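Local atomic coordinates of structural polyprotein, VP2 (Israeli acute paralysis virus, PDB entry 5CDD), a protein that probably serves as a structural component of the viral capsid, as one of the jelly-roll coat proteins from which the pentamers of the shell are built. Residues I6-R11 / G59-K64; S53-A58 / M183-I188; N67-R72 / A144-T149; Y138-E143 / E152-L157. All blocks are in the same frame, centred on the assembly; numbering follows the deposited sequence.

Contact 1 (I6-R11 / G59-K64); sequences IQFLQR and GGKAQK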
# COMPACT_ATOMS: atom_id res chain seq x y z
N ILE C 6 2.32 -61.53 -13.84
CA ILE C 6 1.23 -60.57 -13.84
C ILE C 6 0.24 -60.90 -14.95
O ILE C 6 -0.97 -60.73 -14.79
CB ILE C 6 1.76 -59.13 -14.01
CG1 ILE C 6 2.58 -58.74 -12.77
CG2 ILE C 6 0.61 -58.15 -14.21
CD1 ILE C 6 3.18 -57.36 -12.83
N GLN C 7 0.76 -61.37 -16.08
CA GLN C 7 -0.09 -61.74 -17.20
C GLN C 7 -0.98 -62.92 -16.81
O GLN C 7 -2.15 -62.98 -17.18
CB GLN C 7 0.75 -62.12 -18.42
CG GLN C 7 1.30 -60.94 -19.19
CD GLN C 7 0.20 -59.99 -19.64
OE1 GLN C 7 -0.23 -59.12 -18.89
NE2 GLN C 7 -0.26 -60.17 -20.87
N PHE C 8 -0.40 -63.86 -16.07
CA PHE C 8 -1.11 -65.04 -15.62
C PHE C 8 -2.19 -64.68 -14.60
O PHE C 8 -3.23 -65.34 -14.54
CB PHE C 8 -0.12 -66.04 -15.01
CG PHE C 8 -0.74 -67.32 -14.53
CD1 PHE C 8 -1.33 -67.40 -13.27
CD2 PHE C 8 -0.74 -68.45 -15.34
CE1 PHE C 8 -1.91 -68.59 -12.82
CE2 PHE C 8 -1.31 -69.64 -14.90
CZ PHE C 8 -1.90 -69.71 -13.64
N LEU C 9 -1.94 -63.64 -13.82
CA LEU C 9 -2.90 -63.21 -12.81
C LEU C 9 -4.08 -62.49 -13.45
O LEU C 9 -5.12 -62.32 -12.82
CB LEU C 9 -2.22 -62.28 -11.80
CG LEU C 9 -1.09 -62.91 -10.97
CD1 LEU C 9 -0.51 -61.85 -10.04
CD2 LEU C 9 -1.63 -64.08 -10.17
N GLN C 10 -3.92 -62.06 -14.70
CA GLN C 10 -4.98 -61.37 -15.41
C GLN C 10 -5.84 -62.33 -16.21
O GLN C 10 -6.77 -61.92 -16.90
CB GLN C 10 -4.40 -60.30 -16.34
CG GLN C 10 -3.49 -59.31 -15.63
CD GLN C 10 -3.13 -58.14 -16.51
OE1 GLN C 10 -2.64 -58.31 -17.63
NE2 GLN C 10 -3.37 -56.93 -16.01
N ARG C 11 -5.52 -63.62 -16.13
CA ARG C 11 -6.27 -64.65 -16.84
C ARG C 11 -7.58 -64.93 -16.12
O ARG C 11 -7.59 -65.28 -14.94
CB ARG C 11 -5.46 -65.94 -16.92
CG ARG C 11 -4.22 -65.87 -17.78
CD ARG C 11 -3.53 -67.21 -17.79
NE ARG C 11 -2.38 -67.24 -18.69
CZ ARG C 11 -1.63 -68.32 -18.90
NH1 ARG C 11 -1.90 -69.45 -18.26
NH2 ARG C 11 -0.61 -68.26 -19.74
N GLY C 59 -7.62 -70.87 -10.55
CA GLY C 59 -6.69 -70.88 -11.67
C GLY C 59 -5.24 -71.08 -11.29
O GLY C 59 -4.36 -70.90 -12.13
N GLY C 60 -4.99 -71.44 -10.04
CA GLY C 60 -3.63 -71.65 -9.60
C GLY C 60 -2.80 -70.38 -9.62
O GLY C 60 -1.63 -70.40 -9.98
N LYS C 61 -3.41 -69.27 -9.22
CA LYS C 61 -2.72 -67.99 -9.21
C LYS C 61 -1.82 -67.85 -7.98
O LYS C 61 -0.72 -67.30 -8.06
CB LYS C 61 -3.74 -66.85 -9.22
CG LYS C 61 -4.69 -66.86 -10.41
CD LYS C 61 -5.54 -65.60 -10.42
CE LYS C 61 -6.59 -65.63 -11.52
NZ LYS C 61 -5.98 -65.60 -12.88
N ALA C 62 -2.28 -68.35 -6.83
CA ALA C 62 -1.52 -68.28 -5.59
C ALA C 62 -0.12 -68.89 -5.72
O ALA C 62 0.84 -68.39 -5.14
CB ALA C 62 -2.30 -68.98 -4.48
N GLN C 63 -0.01 -69.97 -6.49
CA GLN C 63 1.28 -70.62 -6.67
C GLN C 63 2.14 -69.85 -7.66
O GLN C 63 3.33 -70.11 -7.78
CB GLN C 63 1.11 -72.05 -7.18
CG GLN C 63 0.32 -72.91 -6.23
CD GLN C 63 -1.17 -72.89 -6.52
OE1 GLN C 63 -1.76 -71.84 -6.81
NE2 GLN C 63 -1.79 -74.05 -6.43
N LYS C 64 1.51 -68.91 -8.34
CA LYS C 64 2.22 -68.10 -9.31
C LYS C 64 3.01 -67.01 -8.61
O LYS C 64 4.17 -66.77 -8.93
CB LYS C 64 1.24 -67.48 -10.30
CG LYS C 64 1.80 -67.38 -11.70
CD LYS C 64 1.89 -68.77 -12.31
CE LYS C 64 2.72 -68.76 -13.58
NZ LYS C 64 2.99 -70.13 -14.10
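Lys61 and Lys64 hold the C-terminal end of helix 2-9 by a mixed polar and cation-pi contact. They belong to the loop between helix 53-57 and strand 68-81, so the contact joins the chain's N-terminal helix to the flank of the jelly roll. Lys61 reaches past the helix end, where its ammonium meets three backbone carbonyls. The clearest bond runs from Lys61 NZ to Arg11 O (2.6 Å), approaching in the carbonyl plane on a lone pair with a C=O...N angle of 141°. Weak bonds link Lys61 NZ to Phe8 O (3.2 Å) and to Leu9 O (3.4 Å). The Lys61 chain is straight as far as CE and turns only at chi4 (-66°), which brings NZ in among these oxygens; farther back, Lys61 CB lies on Leu9 CD2 (3.6 Å).

Phe8, with CG anti to its backbone N, projects toward the loop. Lys64 crosses it at about a right angle: Lys64 CD sits over the centre of one ring face, 3.7 Å from the centroid, and Lys64 NZ adds a cation-pi contact at 4.6 Å, 23° off the normal. At the ring's edge lies Gly59 O, near the plane; Gly59 and Gly60 both have the positive phi that glycine readily adopts. Leu9 also packs on Ile188, while Gln10 NE2 makes a weak hydrogen bond to Glu9 of a neighbouring chain. Carbonyls clustered at a helix end carry partial negative charge, which would probably favour the protonated form of Lys61, while the Phe8 face would offer the Lys64 ammonium a weaker, less directional site.

Contact 2 (S53-A58 / M183-I188); sequences STVLKA and MWLSNI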
# COMPACT_ATOMS: atom_id res chain seq x y z
N SER C 53 -8.58 -62.78 -1.83
CA SER C 53 -8.17 -64.17 -1.62
C SER C 53 -8.94 -65.17 -2.47
O SER C 53 -8.37 -66.16 -2.92
CB SER C 53 -8.31 -64.55 -0.14
OG SER C 53 -9.67 -64.57 0.26
N THR C 54 -10.22 -64.92 -2.70
CA THR C 54 -11.03 -65.84 -3.50
C THR C 54 -10.47 -66.06 -4.90
O THR C 54 -10.44 -67.18 -5.40
CB THR C 54 -12.48 -65.33 -3.63
OG1 THR C 54 -13.12 -65.37 -2.35
CG2 THR C 54 -13.26 -66.20 -4.60
N VAL C 55 -10.04 -64.97 -5.53
CA VAL C 55 -9.50 -65.06 -6.88
C VAL C 55 -8.04 -65.53 -6.86
O VAL C 55 -7.57 -66.17 -7.80
CB VAL C 55 -9.61 -63.71 -7.62
CG1 VAL C 55 -8.79 -62.66 -6.89
CG2 VAL C 55 -9.14 -63.84 -9.06
N LEU C 56 -7.33 -65.21 -5.78
CA LEU C 56 -5.94 -65.65 -5.69
C LEU C 56 -5.89 -67.16 -5.48
O LEU C 56 -4.83 -67.77 -5.60
CB LEU C 56 -5.21 -64.94 -4.53
CG LEU C 56 -4.93 -63.44 -4.59
CD1 LEU C 56 -4.25 -63.02 -3.29
CD2 LEU C 56 -4.05 -63.08 -5.78
N LYS C 57 -7.03 -67.78 -5.18
CA LYS C 57 -7.07 -69.23 -4.99
C LYS C 57 -7.46 -70.02 -6.24
O LYS C 57 -7.19 -71.22 -6.32
CB LYS C 57 -7.99 -69.62 -3.81
CG LYS C 57 -7.29 -69.61 -2.44
CD LYS C 57 -7.86 -70.63 -1.44
CE LYS C 57 -9.13 -70.14 -0.77
NZ LYS C 57 -8.90 -69.04 0.21
N ALA C 58 -8.10 -69.38 -7.21
CA ALA C 58 -8.50 -70.09 -8.42
C ALA C 58 -7.45 -70.03 -9.53
O ALA C 58 -6.51 -69.24 -9.46
CB ALA C 58 -9.81 -69.55 -8.93
N MET C 183 -13.46 -64.28 -12.67
CA MET C 183 -12.71 -63.24 -12.00
C MET C 183 -11.23 -63.28 -12.36
O MET C 183 -10.71 -64.33 -12.76
CB MET C 183 -12.86 -63.35 -10.48
CG MET C 183 -14.21 -62.91 -9.95
SD MET C 183 -14.28 -63.01 -8.15
CE MET C 183 -15.64 -64.14 -7.92
N TRP C 184 -10.56 -62.14 -12.22
CA TRP C 184 -9.14 -62.02 -12.50
C TRP C 184 -8.66 -60.68 -11.98
O TRP C 184 -9.46 -59.86 -11.53
CB TRP C 184 -8.88 -62.15 -14.01
CG TRP C 184 -9.46 -61.06 -14.85
CD1 TRP C 184 -8.84 -59.92 -15.25
CD2 TRP C 184 -10.77 -61.03 -15.44
NE1 TRP C 184 -9.67 -59.18 -16.06
CE2 TRP C 184 -10.86 -59.84 -16.19
CE3 TRP C 184 -11.87 -61.90 -15.40
CZ2 TRP C 184 -12.02 -59.50 -16.91
CZ3 TRP C 184 -13.02 -61.56 -16.11
CH2 TRP C 184 -13.08 -60.36 -16.86
N LEU C 185 -7.35 -60.45 -12.03
CA LEU C 185 -6.79 -59.21 -11.52
C LEU C 185 -6.28 -58.26 -12.60
O LEU C 185 -5.93 -58.69 -13.70
CB LEU C 185 -5.66 -59.53 -10.54
CG LEU C 185 -6.01 -60.56 -9.45
CD1 LEU C 185 -4.76 -60.90 -8.65
CD2 LEU C 185 -7.10 -60.02 -8.55
N SER C 186 -6.27 -56.97 -12.28
CA SER C 186 -5.78 -55.94 -13.18
C SER C 186 -5.08 -54.90 -12.31
O SER C 186 -5.29 -54.87 -11.10
CB SER C 186 -6.93 -55.31 -13.95
OG SER C 186 -7.86 -54.68 -13.09
N ASN C 187 -4.25 -54.05 -12.92
CA ASN C 187 -3.51 -53.04 -12.16
C ASN C 187 -2.62 -53.70 -11.13
O ASN C 187 -2.39 -53.15 -10.05
CB ASN C 187 -4.48 -52.10 -11.45
CG ASN C 187 -4.63 -50.78 -12.16
OD1 ASN C 187 -4.98 -50.74 -13.34
ND2 ASN C 187 -4.35 -49.69 -11.46
N ILE C 188 -2.12 -54.88 -11.48
CA ILE C 188 -1.28 -55.65 -10.58
C ILE C 188 0.07 -55.02 -10.26
O ILE C 188 0.76 -54.51 -11.13
CB ILE C 188 -1.03 -57.05 -11.15
CG1 ILE C 188 -2.36 -57.69 -11.54
CG2 ILE C 188 -0.31 -57.90 -10.10
CD1 ILE C 188 -2.21 -58.94 -12.34
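Leu185 takes a neighbour on each of its two methyls: CD2 meets Val55 CG1 at 3.5 Å and CD1 meets Leu56 CD2 at 3.7 Å. This is the close-packed part of an all-apolar contact in which the short, weakly bonded helix 53-57 lies on strand 179-186, their axes 8.2 Å apart and inclined at 104°. Leu56 and Leu185 cross at about a right angle, whereas Val55 approaches Leu185 on a slant. Val55 spreads its two methyls along the strand: chi1 of 62° sets CG1 between the backbone N and the carbonyl carbon, with CG2 anti to the backbone N, over Met183 and Trp184.

The fit is looser there, with Val55 CG2 at 4.0 Å from Met183 CB and 3.9 Å from Trp184 N. The Trp184 indole leaves the strand on the face away from the helix, toward Gln76 and Glu133. Beyond the buried patch, Lys57 and Asn187 are exposed to solvent. The helix directly follows strand 47-51 of one sheet, and strand 179-186 pairs with 68-81 in the other, so the patch packs the connection out of one sheet against the other. Leu56 continues it onto Leu65 and Tyr145. Polar groups at the helix start are satisfied away from the strand, Ser53 OG by Asp153 OD2 and Thr54 OG1 by Thr50 O. The helix is therefore seated on the strand by burial and shape, without directional bonds between the two.

Contact 3 (N67-R72 / A144-T149); sequences NFKYLR and AYDLVT
Asp146 OD1 receives two donors: Thr149 N, in a fairly straight bond (2.7 Å, 161°) that comes from above the carboxylate plane and closes an Asx motif, and Lys69 NZ in a weak one. The shorter arm of the same salt bridge runs from Lys69 NZ to Asp146 OD2 (3.0 Å), which is met on its syn side, 16° out of the carboxylate plane. The setting is an antiparallel strand pair of the jelly roll, strand 68-81 against the end of strand 131-146.

Leu71 and Tyr145 form the hydrogen-bonded pair, with Tyr145 N to Leu71 O at 2.7 Å and Leu71 N to Tyr145 O at 2.9 Å; Tyr70 and Asp146 form the non-hydrogen-bonded pair beside it. Tyr145 O also takes a CA-H...O contact from Tyr70 CA. Leu147 N bonds to Lys69 O (2.9 Å) on the other side of the Tyr70-Asp146 pair, beyond which the chain turns into a helical conformation.

The Leu71 face is apolar: Leu147 CD2 lies on Leu71 CB (3.5 Å) and Leu147 CD1 on Phe68 CB, with Leu56 and Leu190 covering them. On the Tyr70 face the charged pair sits beside the aromatic ring, and Asn210 of a neighbouring chain packs on Tyr70 and Ala144. Before the bend at chi2 turns CD aside, Lys69 CG, anti to the backbone N (chi1 -177°), lies 3.4 Å above the Tyr70 ring, over its centre.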
# COMPACT_ATOMS: atom_id res chain seq x y z
N ASN C 67 6.47 -66.72 -2.91
CA ASN C 67 7.74 -66.09 -2.58
C ASN C 67 7.71 -64.59 -2.80
O ASN C 67 8.75 -63.93 -2.86
CB ASN C 67 8.88 -66.72 -3.39
CG ASN C 67 9.12 -68.17 -3.01
OD1 ASN C 67 9.47 -68.47 -1.87
ND2 ASN C 67 8.93 -69.07 -3.96
N PHE C 68 6.50 -64.05 -2.94
CA PHE C 68 6.31 -62.61 -3.10
C PHE C 68 5.61 -62.12 -1.84
O PHE C 68 4.78 -62.83 -1.27
CB PHE C 68 5.46 -62.31 -4.33
CG PHE C 68 6.26 -62.06 -5.57
CD1 PHE C 68 7.12 -60.96 -5.64
CD2 PHE C 68 6.17 -62.90 -6.66
CE1 PHE C 68 7.88 -60.72 -6.78
CE2 PHE C 68 6.92 -62.67 -7.82
CZ PHE C 68 7.77 -61.57 -7.87
N LYS C 69 5.94 -60.91 -1.40
CA LYS C 69 5.36 -60.39 -0.17
C LYS C 69 4.13 -59.49 -0.30
O LYS C 69 3.13 -59.72 0.38
CB LYS C 69 6.44 -59.65 0.62
CG LYS C 69 5.98 -59.11 1.97
CD LYS C 69 5.54 -60.22 2.89
CE LYS C 69 5.18 -59.68 4.26
NZ LYS C 69 4.79 -60.78 5.18
N TYR C 70 4.20 -58.48 -1.16
CA TYR C 70 3.09 -57.55 -1.31
C TYR C 70 2.43 -57.51 -2.68
O TYR C 70 3.10 -57.61 -3.71
CB TYR C 70 3.54 -56.14 -0.93
CG TYR C 70 4.03 -56.03 0.49
CD1 TYR C 70 3.18 -56.25 1.57
CD2 TYR C 70 5.37 -55.72 0.76
CE1 TYR C 70 3.63 -56.17 2.89
CE2 TYR C 70 5.84 -55.63 2.07
CZ TYR C 70 4.96 -55.86 3.13
OH TYR C 70 5.42 -55.78 4.42
N LEU C 71 1.11 -57.34 -2.67
CA LEU C 71 0.33 -57.28 -3.90
C LEU C 71 -0.63 -56.09 -3.85
O LEU C 71 -1.14 -55.74 -2.79
CB LEU C 71 -0.48 -58.56 -4.08
CG LEU C 71 -1.49 -58.58 -5.23
CD1 LEU C 71 -0.76 -58.51 -6.57
CD2 LEU C 71 -2.32 -59.85 -5.15
N ARG C 72 -0.85 -55.48 -5.01
CA ARG C 72 -1.76 -54.35 -5.13
C ARG C 72 -2.50 -54.59 -6.44
O ARG C 72 -1.86 -54.85 -7.46
CB ARG C 72 -0.97 -53.04 -5.21
CG ARG C 72 -1.83 -51.79 -5.09
CD ARG C 72 -1.06 -50.55 -5.50
NE ARG C 72 -1.86 -49.34 -5.34
CZ ARG C 72 -2.15 -48.79 -4.17
NH1 ARG C 72 -1.70 -49.33 -3.05
NH2 ARG C 72 -2.90 -47.69 -4.12
N ALA C 144 -0.51 -52.00 0.51
CA ALA C 144 -0.51 -53.25 -0.24
C ALA C 144 -1.10 -54.41 0.56
O ALA C 144 -1.26 -54.32 1.78
CB ALA C 144 0.91 -53.59 -0.67
N TYR C 145 -1.42 -55.49 -0.14
CA TYR C 145 -1.99 -56.69 0.46
C TYR C 145 -0.87 -57.67 0.80
O TYR C 145 -0.03 -57.98 -0.04
CB TYR C 145 -2.97 -57.33 -0.53
CG TYR C 145 -3.60 -58.62 -0.07
CD1 TYR C 145 -4.49 -58.65 1.01
CD2 TYR C 145 -3.32 -59.83 -0.72
CE1 TYR C 145 -5.09 -59.84 1.42
CE2 TYR C 145 -3.91 -61.02 -0.31
CZ TYR C 145 -4.79 -61.02 0.76
OH TYR C 145 -5.38 -62.19 1.16
N ASP C 146 -0.85 -58.15 2.04
CA ASP C 146 0.17 -59.09 2.47
C ASP C 146 -0.18 -60.49 1.96
O ASP C 146 -1.12 -61.11 2.44
CB ASP C 146 0.26 -59.12 4.00
CG ASP C 146 1.51 -59.82 4.50
OD1 ASP C 146 1.75 -60.98 4.10
OD2 ASP C 146 2.25 -59.21 5.29
N LEU C 147 0.59 -60.96 0.98
CA LEU C 147 0.35 -62.27 0.39
C LEU C 147 0.65 -63.43 1.34
O LEU C 147 -0.02 -64.45 1.31
CB LEU C 147 1.18 -62.43 -0.89
CG LEU C 147 0.88 -61.45 -2.04
CD1 LEU C 147 1.94 -61.60 -3.11
CD2 LEU C 147 -0.50 -61.70 -2.60
N VAL C 148 1.66 -63.27 2.18
CA VAL C 148 2.04 -64.33 3.10
C VAL C 148 1.08 -64.48 4.28
O VAL C 148 0.78 -65.60 4.70
CB VAL C 148 3.47 -64.11 3.64
CG1 VAL C 148 3.88 -65.26 4.52
CG2 VAL C 148 4.44 -63.99 2.50
N THR C 149 0.58 -63.36 4.80
CA THR C 149 -0.33 -63.38 5.93
C THR C 149 -1.76 -63.76 5.54
O THR C 149 -2.47 -64.40 6.32
CB THR C 149 -0.34 -62.02 6.64
OG1 THR C 149 0.86 -61.88 7.42
CG2 THR C 149 -1.56 -61.87 7.53

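Contact 4 (Y138-E143 / E152-L157); sequences YASFQE and EDFVQL
Phe154 is gripped by three consecutive residues, Tyr138 to Ser140, where strand 131-146 of the jelly roll is interrupted by a loop. The Tyr138 ring turns its edge to the face of Phe154, a T-shaped pair with centroids 5.2 Å apart and planes at 64°. Ser140 N lies over one face of the Phe154 ring, offset toward the rim, while Ser140 CB touches CD2 of Phe154 (3.4 Å). Ala139 CB meets Phe154 CD1 (3.8 Å) and, more loosely, Val155 CB.

Around this core, Phe154 and Val155 together face Leu51 in a classic beta bulge at the start of strand 155-161; from there a chi1 of 50° brings the Phe154 ring up against Tyr138 to Ser140. Ser140 OG, also bonded to Tyr98 OH, accepts from Gln142 N at 3.2 Å, closing an ST turn, and Tyr138 OH donates to Gln142 O (2.9 Å) from above the carbonyl plane. Glu152, less well ordered, crosses the Gln142 side chain at about a right angle and accepts from the backbone N of Asp146. Farther out the loop lies at a subunit interface: Phe141 meets Tyr151 of a neighbouring chain edge to face, and Glu143 OE2 makes a salt bridge with Arg152 NH2 of that chain.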
# COMPACT_ATOMS: atom_id res chain seq x y z
N TYR C 138 -8.72 -51.17 -6.11
CA TYR C 138 -7.99 -51.57 -4.91
C TYR C 138 -8.69 -50.87 -3.75
O TYR C 138 -8.64 -49.65 -3.62
CB TYR C 138 -6.54 -51.09 -5.02
CG TYR C 138 -5.67 -51.49 -3.86
CD1 TYR C 138 -5.36 -52.82 -3.62
CD2 TYR C 138 -5.16 -50.53 -2.98
CE1 TYR C 138 -4.57 -53.20 -2.54
CE2 TYR C 138 -4.37 -50.89 -1.90
CZ TYR C 138 -4.08 -52.23 -1.68
OH TYR C 138 -3.31 -52.59 -0.61
N ALA C 139 -9.36 -51.65 -2.90
CA ALA C 139 -10.11 -51.09 -1.79
C ALA C 139 -9.48 -51.21 -0.41
O ALA C 139 -10.15 -50.97 0.60
CB ALA C 139 -11.51 -51.71 -1.76
N SER C 140 -8.20 -51.56 -0.36
CA SER C 140 -7.52 -51.68 0.93
C SER C 140 -7.09 -50.30 1.40
O SER C 140 -6.86 -49.40 0.59
CB SER C 140 -6.29 -52.59 0.80
OG SER C 140 -5.66 -52.77 2.05
N PHE C 141 -6.99 -50.13 2.72
CA PHE C 141 -6.57 -48.85 3.28
C PHE C 141 -5.06 -48.91 3.50
O PHE C 141 -4.43 -47.92 3.88
CB PHE C 141 -7.30 -48.56 4.60
CG PHE C 141 -7.01 -49.55 5.70
CD1 PHE C 141 -5.80 -49.54 6.38
CD2 PHE C 141 -7.97 -50.49 6.07
CE1 PHE C 141 -5.55 -50.44 7.41
CE2 PHE C 141 -7.73 -51.40 7.10
CZ PHE C 141 -6.51 -51.37 7.77
N GLN C 142 -4.49 -50.08 3.24
CA GLN C 142 -3.06 -50.30 3.38
C GLN C 142 -2.39 -50.10 2.02
O GLN C 142 -3.04 -50.19 0.98
CB GLN C 142 -2.79 -51.71 3.88
CG GLN C 142 -3.40 -52.00 5.23
CD GLN C 142 -3.11 -53.40 5.70
OE1 GLN C 142 -3.53 -54.37 5.08
NE2 GLN C 142 -2.38 -53.52 6.81
N GLU C 143 -1.09 -49.83 2.04
CA GLU C 143 -0.35 -49.60 0.81
C GLU C 143 -0.31 -50.83 -0.09
O GLU C 143 -0.09 -50.73 -1.30
CB GLU C 143 1.08 -49.15 1.13
CG GLU C 143 1.16 -47.86 1.95
CD GLU C 143 0.33 -46.73 1.37
OE1 GLU C 143 -0.90 -46.69 1.61
OE2 GLU C 143 0.91 -45.87 0.66
N GLU C 152 -5.92 -60.25 5.19
CA GLU C 152 -6.28 -58.89 4.88
C GLU C 152 -7.30 -58.66 3.75
O GLU C 152 -7.21 -57.65 3.06
CB GLU C 152 -5.01 -58.10 4.57
CG GLU C 152 -3.98 -58.10 5.69
CD GLU C 152 -2.67 -57.42 5.30
OE1 GLU C 152 -1.75 -57.39 6.14
OE2 GLU C 152 -2.57 -56.93 4.16
N ASP C 153 -8.25 -59.57 3.56
CA ASP C 153 -9.23 -59.34 2.50
C ASP C 153 -9.90 -58.00 2.78
O ASP C 153 -10.47 -57.79 3.85
CB ASP C 153 -10.26 -60.46 2.43
CG ASP C 153 -9.73 -61.69 1.72
OD1 ASP C 153 -9.04 -61.55 0.69
OD2 ASP C 153 -10.02 -62.81 2.18
N PHE C 154 -9.83 -57.10 1.80
CA PHE C 154 -10.38 -55.76 1.96
C PHE C 154 -11.73 -55.46 1.31
O PHE C 154 -12.24 -54.34 1.44
CB PHE C 154 -9.35 -54.75 1.46
CG PHE C 154 -8.79 -55.08 0.10
CD1 PHE C 154 -9.55 -54.86 -1.04
CD2 PHE C 154 -7.53 -55.63 -0.02
CE1 PHE C 154 -9.04 -55.19 -2.30
CE2 PHE C 154 -7.01 -55.96 -1.27
CZ PHE C 154 -7.77 -55.74 -2.42
N VAL C 155 -12.32 -56.42 0.62
CA VAL C 155 -13.61 -56.17 -0.01
C VAL C 155 -14.46 -57.42 -0.13
O VAL C 155 -13.95 -58.51 -0.40
CB VAL C 155 -13.41 -55.54 -1.42
CG1 VAL C 155 -12.62 -56.48 -2.31
CG2 VAL C 155 -14.76 -55.22 -2.04
N GLN C 156 -15.76 -57.26 0.09
CA GLN C 156 -16.71 -58.37 0.00
C GLN C 156 -17.63 -58.18 -1.19
O GLN C 156 -18.17 -57.09 -1.40
CB GLN C 156 -17.55 -58.45 1.28
CG GLN C 156 -16.75 -58.62 2.55
CD GLN C 156 -15.84 -59.83 2.49
OE1 GLN C 156 -16.29 -60.95 2.25
NE2 GLN C 156 -14.55 -59.61 2.71
N LEU C 157 -17.80 -59.23 -1.98
CA LEU C 157 -18.66 -59.17 -3.16
C LEU C 157 -19.95 -59.94 -2.87
O LEU C 157 -19.92 -61.04 -2.33
CB LEU C 157 -17.94 -59.77 -4.37
CG LEU C 157 -18.68 -59.69 -5.70
CD1 LEU C 157 -19.03 -58.24 -6.01
CD2 LEU C 157 -17.80 -60.27 -6.80

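Contacts 1 and 2 are neighbours, their centres about 7 Å apart, and are joined by a probable backbone hydrogen bond between Leu9 and Leu185; their segments alternate along the chain. Contacts 3 and 4 both use strand 131-146, lie about 12 Å apart between centres and also alternate. Both are nested inside the long loop closed by contact 2, which touches both. Contact 1 closes before contact 3 opens, so these two are in series. Contacts 1 and 4 are farthest apart, about 19 Å between centres, and do not touch. The series thus links the N-terminal helix, both sheets and the loop in strand 131-146 at one end of the jelly roll.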